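Local coordinates for phosphoserine aminotransferase (Bacillus alcalophilus, PDB 4AZJ), which catalyses the reversible, pyridoxal-phosphate-dependent transamination that makes O-phospho-L-serine from 3-phosphooxypyruvate, with L-glutamate as amino donor, in serine biosynthesis, at residues 84-89 and 223-228; 97-102 and 120-125; 148-153 and 174-179; 272-277 and 347-352; 298-303 and 332-337. One frame throughout, in Å; residues are numbered along the deposited sequence.

Interaction 1 of 5, residues 84-89 and 223-228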
# COMPACT_ATOMS: atom_id res chain seq x y z
N PRO A 84 17.66 -8.00 -1.65
CA PRO A 84 18.62 -9.04 -1.25
C PRO A 84 17.95 -10.37 -1.06
O PRO A 84 18.57 -11.40 -1.32
CB PRO A 84 19.22 -8.51 0.05
CG PRO A 84 18.25 -7.40 0.51
CD PRO A 84 17.71 -6.84 -0.76
N MET A 85 16.69 -10.41 -0.62
CA MET A 85 16.01 -11.70 -0.53
C MET A 85 16.00 -12.44 -1.82
O MET A 85 16.02 -13.70 -1.82
CB MET A 85 14.56 -11.53 -0.12
CG MET A 85 14.34 -11.55 1.28
SD MET A 85 12.55 -11.68 1.67
CE MET A 85 12.72 -11.08 3.33
N ASN A 86 15.88 -11.72 -2.92
CA ASN A 86 15.80 -12.31 -4.23
C ASN A 86 17.14 -12.56 -4.91
O ASN A 86 17.30 -13.56 -5.60
CB ASN A 86 14.89 -11.51 -5.15
CG ASN A 86 13.44 -11.74 -4.85
OD1 ASN A 86 12.73 -12.43 -5.60
ND2 ASN A 86 12.98 -11.18 -3.74
N LEU A 87 18.11 -11.67 -4.71
CA LEU A 87 19.36 -11.79 -5.46
C LEU A 87 20.58 -12.15 -4.64
O LEU A 87 21.58 -12.59 -5.23
CB LEU A 87 19.65 -10.49 -6.21
CG LEU A 87 18.84 -10.17 -7.45
CD1 LEU A 87 19.35 -8.91 -8.11
CD2 LEU A 87 18.86 -11.30 -8.48
N LEU A 88 20.56 -11.92 -3.34
CA LEU A 88 21.72 -12.11 -2.51
C LEU A 88 21.74 -13.54 -2.03
O LEU A 88 21.23 -13.88 -0.97
CB LEU A 88 21.77 -11.12 -1.34
CG LEU A 88 22.98 -11.21 -0.40
CD1 LEU A 88 24.26 -11.21 -1.18
CD2 LEU A 88 22.98 -10.03 0.58
N THR A 89 22.40 -14.37 -2.81
CA THR A 89 22.46 -15.81 -2.58
C THR A 89 23.74 -16.18 -1.87
O THR A 89 24.71 -15.41 -1.79
CB THR A 89 22.41 -16.56 -3.92
OG1 THR A 89 23.54 -16.18 -4.71
CG2 THR A 89 21.15 -16.25 -4.67
N MET A 223 4.80 -13.50 -1.48
CA MET A 223 4.63 -12.07 -1.73
C MET A 223 5.94 -11.32 -1.88
O MET A 223 5.95 -10.19 -2.38
CB MET A 223 3.83 -11.42 -0.60
CG MET A 223 2.34 -11.58 -0.70
SD MET A 223 1.62 -10.65 -2.05
CE MET A 223 1.86 -8.95 -1.51
N LEU A 224 7.03 -11.92 -1.44
CA LEU A 224 8.34 -11.26 -1.43
C LEU A 224 9.21 -11.75 -2.61
O LEU A 224 10.39 -11.40 -2.68
CB LEU A 224 9.04 -11.46 -0.08
CG LEU A 224 8.32 -10.82 1.11
CD1 LEU A 224 8.92 -11.28 2.44
CD2 LEU A 224 8.33 -9.31 0.98
N GLN A 225 8.62 -12.52 -3.52
CA GLN A 225 9.31 -12.93 -4.75
C GLN A 225 8.99 -11.99 -5.90
O GLN A 225 7.84 -11.79 -6.23
CB GLN A 225 8.82 -14.30 -5.21
CG GLN A 225 8.88 -15.40 -4.20
CD GLN A 225 10.00 -16.34 -4.48
OE1 GLN A 225 10.88 -16.03 -5.28
NE2 GLN A 225 9.98 -17.48 -3.83
N TYR A 226 10.00 -11.43 -6.55
CA TYR A 226 9.71 -10.64 -7.73
C TYR A 226 9.00 -11.49 -8.78
O TYR A 226 8.14 -10.99 -9.50
CB TYR A 226 10.97 -10.01 -8.33
CG TYR A 226 11.51 -8.92 -7.45
CD1 TYR A 226 10.90 -7.68 -7.37
CD2 TYR A 226 12.65 -9.14 -6.67
CE1 TYR A 226 11.41 -6.69 -6.53
CE2 TYR A 226 13.15 -8.18 -5.85
CZ TYR A 226 12.53 -6.95 -5.77
OH TYR A 226 13.09 -6.02 -4.95
N ALA A 227 9.36 -12.78 -8.85
CA ALA A 227 8.77 -13.64 -9.87
C ALA A 227 7.26 -13.73 -9.77
O ALA A 227 6.57 -13.79 -10.78
CB ALA A 227 9.39 -15.06 -9.78
N THR A 228 6.75 -13.73 -8.53
CA THR A 228 5.32 -13.74 -8.28
C THR A 228 4.66 -12.58 -8.97
O THR A 228 3.64 -12.73 -9.67
CB THR A 228 5.04 -13.64 -6.77
OG1 THR A 228 5.57 -14.80 -6.12
CG2 THR A 228 3.52 -13.53 -6.47
O HOH W 1 11.51 -14.27 -7.57
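N86, in the last turn of its helix, turns its amide across the backbone of 224-226 and uses both ends of it, a small example of one side chain reading two peptide groups. Its ND2 gives a nearly straight bond to L224 O (2.8 Å), which lies in the plane of the amide; OD1 accepts from Y226 N at 3.1 Å, the donor standing well above the carbonyl plane. A water bonded to N86 OD1 and A227 N extends this grip into the first turn of the next helix. The Y226 ring crosses the amide obliquely, the two planes 59° apart, with CD2 only 3.3 Å from N86 CG. Beside this polar pair, the extended M85 chain brings SD to 3.7 Å from L224 CD1. The contact joins the C-terminal end of helix 75-87 to the start of helix 226-231. L213 of helix 210-213 touches both N86 and Y226, L113 of helix 101-113 packs on M85, and L224 meets L224 of the second subunit.

Interaction 2 of 5, residues 97-102 and 120-125. With PLP (pyridoxal-5'-phosphate), chain D; SEP (phosphoserine), chain C.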
# COMPACT_ATOMS: atom_id res chain seq x y z
N VAL A 97 26.86 1.35 -2.73
CA VAL A 97 27.53 2.66 -2.73
C VAL A 97 26.79 3.54 -1.75
O VAL A 97 25.58 3.78 -1.89
CB VAL A 97 27.53 3.30 -4.11
CG1 VAL A 97 28.26 4.65 -4.05
CG2 VAL A 97 28.17 2.40 -5.13
N LEU A 98 27.47 4.01 -0.71
CA LEU A 98 26.81 4.81 0.31
C LEU A 98 26.91 6.29 0.02
O LEU A 98 28.00 6.85 0.08
CB LEU A 98 27.39 4.53 1.68
CG LEU A 98 27.25 3.09 2.18
CD1 LEU A 98 27.74 2.98 3.58
CD2 LEU A 98 25.79 2.61 2.13
N THR A 99 25.78 6.94 -0.23
CA THR A 99 25.77 8.37 -0.50
C THR A 99 24.77 9.10 0.39
O THR A 99 24.52 10.29 0.22
CB THR A 99 25.54 8.68 -1.98
OG1 THR A 99 24.43 7.91 -2.50
CG2 THR A 99 26.79 8.36 -2.81
N GLY A 100 24.20 8.42 1.38
CA GLY A 100 23.34 9.06 2.34
C GLY A 100 22.67 8.09 3.29
O GLY A 100 23.03 6.91 3.35
N SER A 101 21.68 8.58 4.03
CA SER A 101 20.94 7.80 4.99
C SER A 101 20.12 6.69 4.33
O SER A 101 20.08 5.56 4.82
CB SER A 101 20.01 8.74 5.80
OG SER A 101 19.24 8.04 6.72
N TRP A 102 19.48 7.00 3.21
CA TRP A 102 18.72 5.97 2.50
C TRP A 102 19.63 4.87 1.99
O TRP A 102 19.23 3.69 2.02
CB TRP A 102 17.83 6.59 1.41
CG TRP A 102 16.74 7.43 2.06
CD1 TRP A 102 16.54 8.77 1.94
CD2 TRP A 102 15.75 6.97 2.99
NE1 TRP A 102 15.50 9.16 2.74
CE2 TRP A 102 14.99 8.07 3.39
CE3 TRP A 102 15.43 5.71 3.50
CZ2 TRP A 102 13.93 7.96 4.30
CZ3 TRP A 102 14.38 5.59 4.39
CH2 TRP A 102 13.64 6.72 4.79
N ALA A 120 31.91 2.05 -2.30
CA ALA A 120 32.40 3.42 -2.13
C ALA A 120 31.46 4.11 -1.17
O ALA A 120 30.32 3.68 -0.96
CB ALA A 120 32.44 4.12 -3.42
N SER A 121 31.94 5.19 -0.56
CA SER A 121 31.18 5.88 0.47
C SER A 121 31.68 7.29 0.64
O SER A 121 32.90 7.52 0.63
CB SER A 121 31.32 5.19 1.81
OG SER A 121 30.68 5.90 2.85
N THR A 122 30.76 8.23 0.80
CA THR A 122 31.14 9.59 1.17
C THR A 122 30.68 9.92 2.59
O THR A 122 30.57 11.08 2.97
CB THR A 122 30.63 10.58 0.14
OG1 THR A 122 29.21 10.43 0.00
CG2 THR A 122 31.27 10.36 -1.19
N LYS A 123 30.47 8.90 3.41
CA LYS A 123 30.10 9.11 4.80
C LYS A 123 31.13 9.97 5.53
O LYS A 123 30.78 10.84 6.32
CB LYS A 123 29.95 7.76 5.52
CG LYS A 123 29.43 7.85 6.92
CD LYS A 123 29.29 6.46 7.55
CE LYS A 123 28.75 6.55 8.98
NZ LYS A 123 27.34 7.02 9.03
N ALA A 124 32.40 9.75 5.23
CA ALA A 124 33.47 10.50 5.92
C ALA A 124 33.51 11.95 5.46
O ALA A 124 34.10 12.80 6.13
CB ALA A 124 34.81 9.83 5.69
N ASN A 125 32.93 12.22 4.29
CA ASN A 125 32.76 13.58 3.77
C ASN A 125 31.34 14.10 4.10
O ASN A 125 30.83 14.99 3.41
CB ASN A 125 32.98 13.58 2.25
CG ASN A 125 33.11 14.98 1.67
OD1 ASN A 125 33.62 15.88 2.34
ND2 ASN A 125 32.65 15.17 0.42
N1 PLP D . 14.51 5.89 -0.36
C2 PLP D . 14.56 7.21 -0.60
C2A PLP D . 15.60 7.73 -1.54
C3 PLP D . 13.63 8.07 0.10
O3 PLP D . 13.69 9.38 -0.13
C4 PLP D . 12.63 7.51 0.99
C4A PLP D . 11.73 8.40 1.78
C5 PLP D . 12.63 6.13 1.14
C6 PLP D . 13.57 5.37 0.46
C5A PLP D . 11.64 5.42 2.04
O4P PLP D . 10.39 5.31 1.31
P PLP D . 9.09 4.62 2.00
O1P PLP D . 8.09 4.62 0.89
O2P PLP D . 8.76 5.51 3.14
O3P PLP D . 9.52 3.23 2.47
N SEP C . 12.20 9.65 2.06
CA SEP C . 11.46 10.65 2.80
CB SEP C . 10.62 10.11 3.96
OG SEP C . 11.43 9.86 5.10
C SEP C . 12.37 11.77 3.24
O SEP C . 11.83 12.69 3.89
OXT SEP C . 13.58 11.74 2.94
P SEP C . 10.80 9.58 6.52
O1P SEP C . 10.14 10.86 7.01
O2P SEP C . 9.74 8.50 6.35
O3P SEP C . 11.99 9.18 7.36
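L98 and S121 pair as neighbours on parallel strands, and the backbone bonds come first: L98 N reaches A120 O at 2.9 Å, while T122 N donates to L98 O at 3.2 Å, so the peptide groups flanking S121 hold L98 from both its N-H and its carbonyl. Weaker CA-H...O contacts accompany them. Apolar contact is light, with V97 CG1 lying 4.3 Å from A120 CB. S121 OG, anti to its own nitrogen (chi1 175°), accepts from K123 N and closes an ST turn where the strand ends. Ligand contacts lie beyond the strand, at W102: one face of its indole lies over the pyridoxal ring, PLP C4 3.4 Å above the indole plane, and NE1 donates to SEP OXT at 3.2 Å. A leucine at W102 would probably leave the cofactor ring without its flat cover and the phosphoserine carboxylate short of one donor. Strand, helix 101-113 and strand form a beta-alpha-beta unit, whose helix start delivers W102 to the cofactor site.

Interaction 3 of 5, residues 148-153 and 174-179. With PLP (pyridoxal-5'-phosphate), chain D; SEP (phosphoserine), chain C.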
# COMPACT_ATOMS: atom_id res chain seq x y z
N THR A 148 21.92 4.82 -4.70
CA THR A 148 20.78 5.67 -4.38
C THR A 148 20.93 6.90 -5.27
O THR A 148 21.87 7.69 -5.08
CB THR A 148 20.77 6.08 -2.92
OG1 THR A 148 20.87 4.92 -2.10
CG2 THR A 148 19.48 6.79 -2.55
N SER A 149 20.09 7.05 -6.29
CA SER A 149 20.35 8.08 -7.31
C SER A 149 20.26 9.49 -6.73
O SER A 149 21.03 10.37 -7.10
CB SER A 149 19.39 7.97 -8.48
OG SER A 149 18.06 7.95 -8.02
N ASN A 150 19.31 9.70 -5.83
CA ASN A 150 19.08 10.99 -5.20
C ASN A 150 18.96 10.74 -3.72
O ASN A 150 18.10 9.98 -3.23
CB ASN A 150 17.84 11.66 -5.79
CG ASN A 150 17.68 13.09 -5.32
OD1 ASN A 150 18.34 13.99 -5.85
ND2 ASN A 150 16.85 13.29 -4.33
N ASN A 151 19.87 11.36 -2.97
CA ASN A 151 19.99 11.15 -1.55
C ASN A 151 19.15 12.20 -0.85
O ASN A 151 19.60 13.30 -0.55
CB ASN A 151 21.47 11.20 -1.14
CG ASN A 151 22.27 10.20 -1.91
OD1 ASN A 151 22.18 9.00 -1.64
ND2 ASN A 151 22.97 10.66 -2.94
N THR A 152 17.90 11.83 -0.61
CA THR A 152 16.84 12.77 -0.29
C THR A 152 17.10 13.61 0.95
O THR A 152 16.71 14.77 1.01
CB THR A 152 15.54 11.96 -0.08
OG1 THR A 152 15.53 10.86 -0.99
CG2 THR A 152 14.28 12.83 -0.26
N ILE A 153 17.68 12.99 1.97
CA ILE A 153 17.96 13.66 3.22
C ILE A 153 19.14 14.63 3.16
O ILE A 153 19.07 15.69 3.79
CB ILE A 153 18.15 12.60 4.33
CG1 ILE A 153 16.79 11.99 4.65
CG2 ILE A 153 18.74 13.23 5.61
CD1 ILE A 153 16.83 10.74 5.54
N SER A 174 13.79 6.64 -5.65
CA SER A 174 12.56 7.19 -5.08
C SER A 174 12.41 8.70 -5.29
O SER A 174 11.34 9.14 -5.63
CB SER A 174 12.50 6.93 -3.58
OG SER A 174 12.41 5.54 -3.29
N SER A 175 13.46 9.47 -5.03
CA SER A 175 13.29 10.90 -5.01
C SER A 175 13.71 11.61 -6.29
O SER A 175 13.65 12.84 -6.33
CB SER A 175 13.91 11.49 -3.75
OG SER A 175 15.27 11.11 -3.59
N ASP A 176 14.04 10.89 -7.35
CA ASP A 176 14.28 11.55 -8.65
C ASP A 176 13.82 10.81 -9.90
O ASP A 176 14.06 11.25 -11.02
CB ASP A 176 15.75 12.04 -8.79
CG ASP A 176 16.73 10.91 -9.09
OD1 ASP A 176 16.34 9.73 -9.04
OD2 ASP A 176 17.91 11.18 -9.35
N ILE A 177 13.11 9.69 -9.73
CA ILE A 177 12.61 9.00 -10.89
C ILE A 177 11.71 9.89 -11.72
O ILE A 177 10.86 10.60 -11.20
CB ILE A 177 11.89 7.69 -10.47
CG1 ILE A 177 11.53 6.89 -11.73
CG2 ILE A 177 10.68 7.96 -9.63
CD1 ILE A 177 12.72 6.45 -12.52
N LEU A 178 11.92 9.88 -13.03
CA LEU A 178 11.13 10.66 -13.97
C LEU A 178 11.21 12.16 -13.72
O LEU A 178 10.29 12.91 -14.05
CB LEU A 178 9.69 10.15 -14.08
CG LEU A 178 8.86 10.55 -15.31
CD1 LEU A 178 9.60 10.73 -16.60
CD2 LEU A 178 7.72 9.56 -15.50
N SER A 179 12.34 12.60 -13.18
CA SER A 179 12.64 14.03 -13.14
C SER A 179 13.44 14.47 -14.35
O SER A 179 13.72 15.68 -14.50
CB SER A 179 13.42 14.35 -11.87
OG SER A 179 14.67 13.69 -11.83
N1 PLP D . 14.51 5.89 -0.36
C2 PLP D . 14.56 7.21 -0.60
C2A PLP D . 15.60 7.73 -1.54
C3 PLP D . 13.63 8.07 0.10
O3 PLP D . 13.69 9.38 -0.13
C4 PLP D . 12.63 7.51 0.99
C4A PLP D . 11.73 8.40 1.78
C5 PLP D . 12.63 6.13 1.14
C6 PLP D . 13.57 5.37 0.46
C5A PLP D . 11.64 5.42 2.04
O4P PLP D . 10.39 5.31 1.31
P PLP D . 9.09 4.62 2.00
O1P PLP D . 8.09 4.62 0.89
O2P PLP D . 8.76 5.51 3.14
O3P PLP D . 9.52 3.23 2.47
N SEP C . 12.20 9.65 2.06
CA SEP C . 11.46 10.65 2.80
CB SEP C . 10.62 10.11 3.96
OG SEP C . 11.43 9.86 5.10
C SEP C . 12.37 11.77 3.24
O SEP C . 11.83 12.69 3.89
OXT SEP C . 13.58 11.74 2.94
P SEP C . 10.80 9.58 6.52
O1P SEP C . 10.14 10.86 7.01
O2P SEP C . 9.74 8.50 6.35
O3P SEP C . 11.99 9.18 7.36
O HOH W 2 16.38 8.44 -4.92
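The cofactor's phenolic oxygen is held here by a relay of hydroxyls, in which S175 is the second-shell residue behind T152. T152 OG1 lies 2.5 Å from PLP O3 and 2.6 Å from S175 OG, hydrogen-bonded to both. S175 OG is itself gripped by N150 ND2 at 2.8 Å, a nearly straight bond with the serine oxygen close to the amide plane, while N150 OD1 is bonded to S295. With chi1 at 54°, S175 OG stands between its own N and carbonyl carbon, within reach of both partners. S149 OG donates to D176 OD1 (2.7 Å), approaching on the syn side but 32° out of the carboxylate plane; the other oxygen, OD2, forms a salt bridge with R180. A water accepts from S175 N and donates to N150 O, tying the two backbones together. Lying at and just beyond the C-terminal ends of strands 142-148 and 169-172, this network belongs to the cofactor site of a class-V aminotransferase, where S175 and N150 back T152.

Interaction 4 of 5, residues 272-277 and 347-352. With NA (sodium ion), chain G.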
# COMPACT_ATOMS: atom_id res chain seq x y z
N LYS A 272 17.86 26.15 -9.86
CA LYS A 272 18.78 27.29 -10.02
C LYS A 272 18.33 28.50 -9.22
O LYS A 272 19.15 29.20 -8.62
CB LYS A 272 18.93 27.64 -11.50
CG LYS A 272 19.79 28.87 -11.78
CD LYS A 272 20.03 29.01 -13.29
CE LYS A 272 20.60 30.40 -13.63
NZ LYS A 272 21.86 30.64 -12.88
N ILE A 273 17.02 28.74 -9.16
CA ILE A 273 16.50 29.85 -8.39
C ILE A 273 16.97 29.74 -6.96
O ILE A 273 17.42 30.73 -6.36
CB ILE A 273 14.98 29.93 -8.45
CG1 ILE A 273 14.57 30.37 -9.86
CG2 ILE A 273 14.43 30.88 -7.41
CD1 ILE A 273 13.10 30.21 -10.15
N ILE A 274 16.91 28.54 -6.40
CA ILE A 274 17.21 28.38 -4.99
C ILE A 274 18.71 28.36 -4.76
O ILE A 274 19.21 29.04 -3.85
CB ILE A 274 16.53 27.13 -4.38
CG1 ILE A 274 15.02 27.21 -4.66
CG2 ILE A 274 16.79 27.07 -2.89
CD1 ILE A 274 14.29 25.91 -4.33
N TYR A 275 19.44 27.61 -5.58
CA TYR A 275 20.89 27.54 -5.40
C TYR A 275 21.55 28.90 -5.61
O TYR A 275 22.50 29.21 -4.89
CB TYR A 275 21.54 26.49 -6.30
CG TYR A 275 21.31 25.06 -5.84
CD1 TYR A 275 21.70 24.66 -4.57
CD2 TYR A 275 20.70 24.11 -6.68
CE1 TYR A 275 21.51 23.37 -4.12
CE2 TYR A 275 20.50 22.79 -6.23
CZ TYR A 275 20.91 22.45 -4.96
OH TYR A 275 20.71 21.14 -4.53
N ASP A 276 21.09 29.68 -6.58
CA ASP A 276 21.66 31.03 -6.75
C ASP A 276 21.40 31.88 -5.51
O ASP A 276 22.27 32.65 -5.08
CB ASP A 276 21.09 31.74 -7.98
CG ASP A 276 21.63 31.22 -9.30
OD1 ASP A 276 22.56 30.42 -9.32
OD2 ASP A 276 21.11 31.65 -10.36
N THR A 277 20.24 31.75 -4.89
CA THR A 277 19.94 32.46 -3.68
C THR A 277 20.89 32.08 -2.54
O THR A 277 21.44 32.96 -1.82
CB THR A 277 18.47 32.23 -3.26
OG1 THR A 277 17.63 32.57 -4.39
CG2 THR A 277 18.10 33.08 -2.06
N ILE A 347 10.22 30.80 -6.51
CA ILE A 347 10.32 32.26 -6.49
C ILE A 347 9.94 32.79 -5.12
O ILE A 347 10.63 33.65 -4.58
CB ILE A 347 9.45 32.85 -7.63
CG1 ILE A 347 10.08 32.50 -8.96
CG2 ILE A 347 9.29 34.35 -7.48
CD1 ILE A 347 9.22 32.82 -10.14
N ALA A 348 8.86 32.29 -4.53
CA ALA A 348 8.44 32.72 -3.21
C ALA A 348 9.49 32.37 -2.15
O ALA A 348 9.74 33.15 -1.25
CB ALA A 348 7.07 32.12 -2.84
N LEU A 349 10.07 31.18 -2.26
CA LEU A 349 11.13 30.81 -1.33
C LEU A 349 12.32 31.75 -1.43
O LEU A 349 12.86 32.18 -0.43
CB LEU A 349 11.54 29.35 -1.56
CG LEU A 349 12.70 28.88 -0.66
CD1 LEU A 349 12.35 28.94 0.79
CD2 LEU A 349 13.08 27.47 -1.03
N ARG A 350 12.72 32.08 -2.65
CA ARG A 350 13.78 33.10 -2.83
C ARG A 350 13.42 34.39 -2.12
O ARG A 350 14.23 34.97 -1.40
CB ARG A 350 14.06 33.32 -4.31
CG ARG A 350 14.93 34.53 -4.57
CD ARG A 350 15.38 34.57 -5.99
NE ARG A 350 16.04 35.84 -6.30
CZ ARG A 350 17.33 36.10 -6.13
NH1 ARG A 350 18.17 35.18 -5.65
NH2 ARG A 350 17.79 37.31 -6.45
N GLU A 351 12.21 34.88 -2.33
CA GLU A 351 11.81 36.15 -1.71
C GLU A 351 11.86 36.07 -0.19
O GLU A 351 12.31 37.01 0.49
CB GLU A 351 10.41 36.56 -2.15
CG GLU A 351 10.36 36.97 -3.59
CD GLU A 351 11.37 38.05 -3.88
OE1 GLU A 351 11.24 39.12 -3.25
OE2 GLU A 351 12.30 37.81 -4.69
N LEU A 352 11.37 34.97 0.36
CA LEU A 352 11.40 34.75 1.79
C LEU A 352 12.84 34.78 2.30
O LEU A 352 13.16 35.39 3.31
CB LEU A 352 10.78 33.38 2.12
CG LEU A 352 10.84 32.92 3.57
CD1 LEU A 352 9.72 33.55 4.36
CD2 LEU A 352 10.76 31.39 3.66
NA NA G . 23.97 28.53 -8.15
O HOH W 3 22.93 26.57 -9.85
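The helical segments 272-277 and 347-352 run nearly parallel, their axes 14° apart and 9.1 Å from each other at closest approach. Two isoleucines and a threonine of the first meet three side chains of the second. I273 is split between two partners: its CD1 comes within 4.0 Å of I347 CG1, while its CG2 lies across the aliphatic part of R350, 4.0 Å from CB. Deeper in, I274 CD1 and L349 CD2 meet at 3.8 Å, the two side chains crossing at about a right angle. The polar link is made by R350, whose chain runs out extended, with CG anti to the backbone N (chi1 169°), past T277. NH1 then donates to T277 OG1 at 2.9 Å, the oxygen lying at the guanidinium edge and near its plane. T277 OG1 in turn donates to I273 O (2.7 Å), so the hydroxyl both accepts and donates. On the flank, D276 OD2 pairs with K272 while OD1 binds a sodium ion at 2.6 Å. Because T277 donates to its own helix, its oxygen is the acceptor for the arginine, so a neutral hydroxyl ties a charged group across the two helices, beside an apolar seam.

Interaction 5 of 5, residues 298-303 and 332-337; sequences NVTFNL and GCRASI. With SEP (phosphoserine), chain C.
R334 lies beside T300 and can be followed outward from there to the substrate. CB and CG run alongside the threonine, the two side chains pointing the same way, with R334 CG 3.9 Å from T300 CG2. A chi1 of 177° swings the chain away from its own nitrogen and along T300; CD then passes N298, 4.1 Å from its CB, and a bend at chi3 turns the guanidinium toward phosphoserine. There NH1 donates to SEP OXT at 3.0 Å and NH2 to SEP O at 2.8 Å, a bidentate grip by both terminal nitrogens; NH1 also bonds to T152 O. Replacing R334 with a methionine would probably cost the carboxylate its bidentate partner and one nearby positive charge. The strands beneath are antiparallel neighbours in the three-stranded sheet of the C-terminal part of the chain, V299 with A335 and F301 with C333 forming hydrogen-bonded pairs. On the face away from R334, C333 CB sits 3.6 Å from the centroid of the F301 ring, over its face, a CH-pi contact, while V299 CG2 packs on I337 CD1 at 3.8 Å. Beside the arginine, N298 ND2 gives S336 OG a bent bond of 2.9 Å, its OD1 being taken by N150.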
# COMPACT_ATOMS: atom_id res chain seq x y z
N ASN A 298 16.03 17.93 -4.04
CA ASN A 298 15.96 18.28 -2.63
C ASN A 298 17.13 19.20 -2.32
O ASN A 298 18.27 18.78 -2.40
CB ASN A 298 16.06 17.04 -1.72
CG ASN A 298 15.05 15.97 -2.05
OD1 ASN A 298 15.34 15.06 -2.85
ND2 ASN A 298 13.86 16.05 -1.45
N VAL A 299 16.81 20.45 -1.98
CA VAL A 299 17.84 21.46 -1.73
C VAL A 299 18.01 21.62 -0.21
O VAL A 299 17.13 22.12 0.48
CB VAL A 299 17.44 22.81 -2.35
CG1 VAL A 299 18.55 23.85 -2.10
CG2 VAL A 299 17.22 22.64 -3.84
N THR A 300 19.17 21.19 0.29
CA THR A 300 19.39 21.19 1.73
C THR A 300 20.33 22.32 2.15
O THR A 300 21.35 22.58 1.50
CB THR A 300 19.99 19.86 2.15
OG1 THR A 300 21.12 19.58 1.33
CG2 THR A 300 18.95 18.78 1.99
N PHE A 301 19.98 23.01 3.23
CA PHE A 301 20.79 24.17 3.63
C PHE A 301 20.54 24.49 5.07
O PHE A 301 19.58 24.04 5.69
CB PHE A 301 20.51 25.40 2.73
CG PHE A 301 19.10 25.94 2.78
CD1 PHE A 301 18.11 25.41 1.95
CD2 PHE A 301 18.74 26.98 3.63
CE1 PHE A 301 16.83 25.92 1.98
CE2 PHE A 301 17.45 27.49 3.66
CZ PHE A 301 16.48 26.95 2.83
N ASN A 302 21.45 25.28 5.60
CA ASN A 302 21.37 25.75 6.97
C ASN A 302 21.70 27.22 7.04
O ASN A 302 22.46 27.74 6.24
CB ASN A 302 22.40 25.05 7.88
CG ASN A 302 21.95 23.68 8.37
OD1 ASN A 302 21.31 23.55 9.41
ND2 ASN A 302 22.34 22.67 7.64
N LEU A 303 21.13 27.88 8.04
CA LEU A 303 21.53 29.24 8.41
C LEU A 303 22.70 29.12 9.39
O LEU A 303 23.17 28.03 9.67
CB LEU A 303 20.34 29.99 9.01
CG LEU A 303 19.30 30.44 7.97
CD1 LEU A 303 18.47 29.25 7.44
CD2 LEU A 303 18.37 31.50 8.51
N GLY A 332 18.36 21.46 10.02
CA GLY A 332 18.44 22.42 8.94
C GLY A 332 17.14 22.55 8.17
O GLY A 332 16.05 22.40 8.72
N CYS A 333 17.28 22.86 6.89
CA CYS A 333 16.19 23.13 5.97
C CYS A 333 16.33 22.22 4.76
O CYS A 333 17.43 21.82 4.35
CB CYS A 333 16.23 24.57 5.48
SG CYS A 333 16.25 25.78 6.85
N ARG A 334 15.20 21.88 4.18
CA ARG A 334 15.19 21.12 2.94
C ARG A 334 14.01 21.59 2.12
O ARG A 334 12.85 21.44 2.52
CB ARG A 334 15.10 19.62 3.25
CG ARG A 334 15.01 18.75 2.00
CD ARG A 334 15.07 17.24 2.29
NE ARG A 334 14.04 16.81 3.20
CZ ARG A 334 13.80 15.53 3.50
NH1 ARG A 334 14.52 14.58 2.91
NH2 ARG A 334 12.87 15.23 4.39
N ALA A 335 14.32 22.17 0.97
CA ALA A 335 13.30 22.50 -0.00
C ALA A 335 13.19 21.38 -1.04
O ALA A 335 14.05 21.25 -1.90
CB ALA A 335 13.63 23.85 -0.70
N SER A 336 12.13 20.59 -0.93
CA SER A 336 11.90 19.53 -1.90
C SER A 336 11.12 20.10 -3.07
O SER A 336 10.05 20.71 -2.88
CB SER A 336 11.16 18.36 -1.24
OG SER A 336 11.93 17.81 -0.18
N ILE A 337 11.68 19.91 -4.25
CA ILE A 337 11.25 20.56 -5.45
C ILE A 337 11.05 19.54 -6.59
O ILE A 337 11.52 19.69 -7.73
CB ILE A 337 12.23 21.69 -5.86
CG1 ILE A 337 13.69 21.23 -5.85
CG2 ILE A 337 12.08 22.87 -4.88
CD1 ILE A 337 14.62 22.25 -6.53
N SEP C . 12.20 9.65 2.06
CA SEP C . 11.46 10.65 2.80
CB SEP C . 10.62 10.11 3.96
OG SEP C . 11.43 9.86 5.10
C SEP C . 12.37 11.77 3.24
O SEP C . 11.83 12.69 3.89
OXT SEP C . 13.58 11.74 2.94
P SEP C . 10.80 9.58 6.52
O1P SEP C . 10.14 10.86 7.01
O2P SEP C . 9.74 8.50 6.35
O3P SEP C . 11.99 9.18 7.36

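In the fold
Along the chain, interactions 2 and 3 follow one another inside the loop closed by interaction 1, and interaction 5 inside that closed by interaction 4. Interaction 2 pairs strand 115-121 of the seven-stranded sheet with strand 93-98, and interaction 3 lies at the C-terminal ends of two more of its strands, their centres 14 Å apart. Interaction 5 lies in the three-stranded sheet, with the helices of interaction 4 packed on one face, centres 11 Å apart. Residues 148-153 touch both 97-102 and 298-303; interactions 2, 3 and 5 contribute to the phosphoserine site, which H41 and R42 of the second subunit help complete. Interactions 1 and 4 lie on opposite sides of the chain's centre, their centres 44 Å apart.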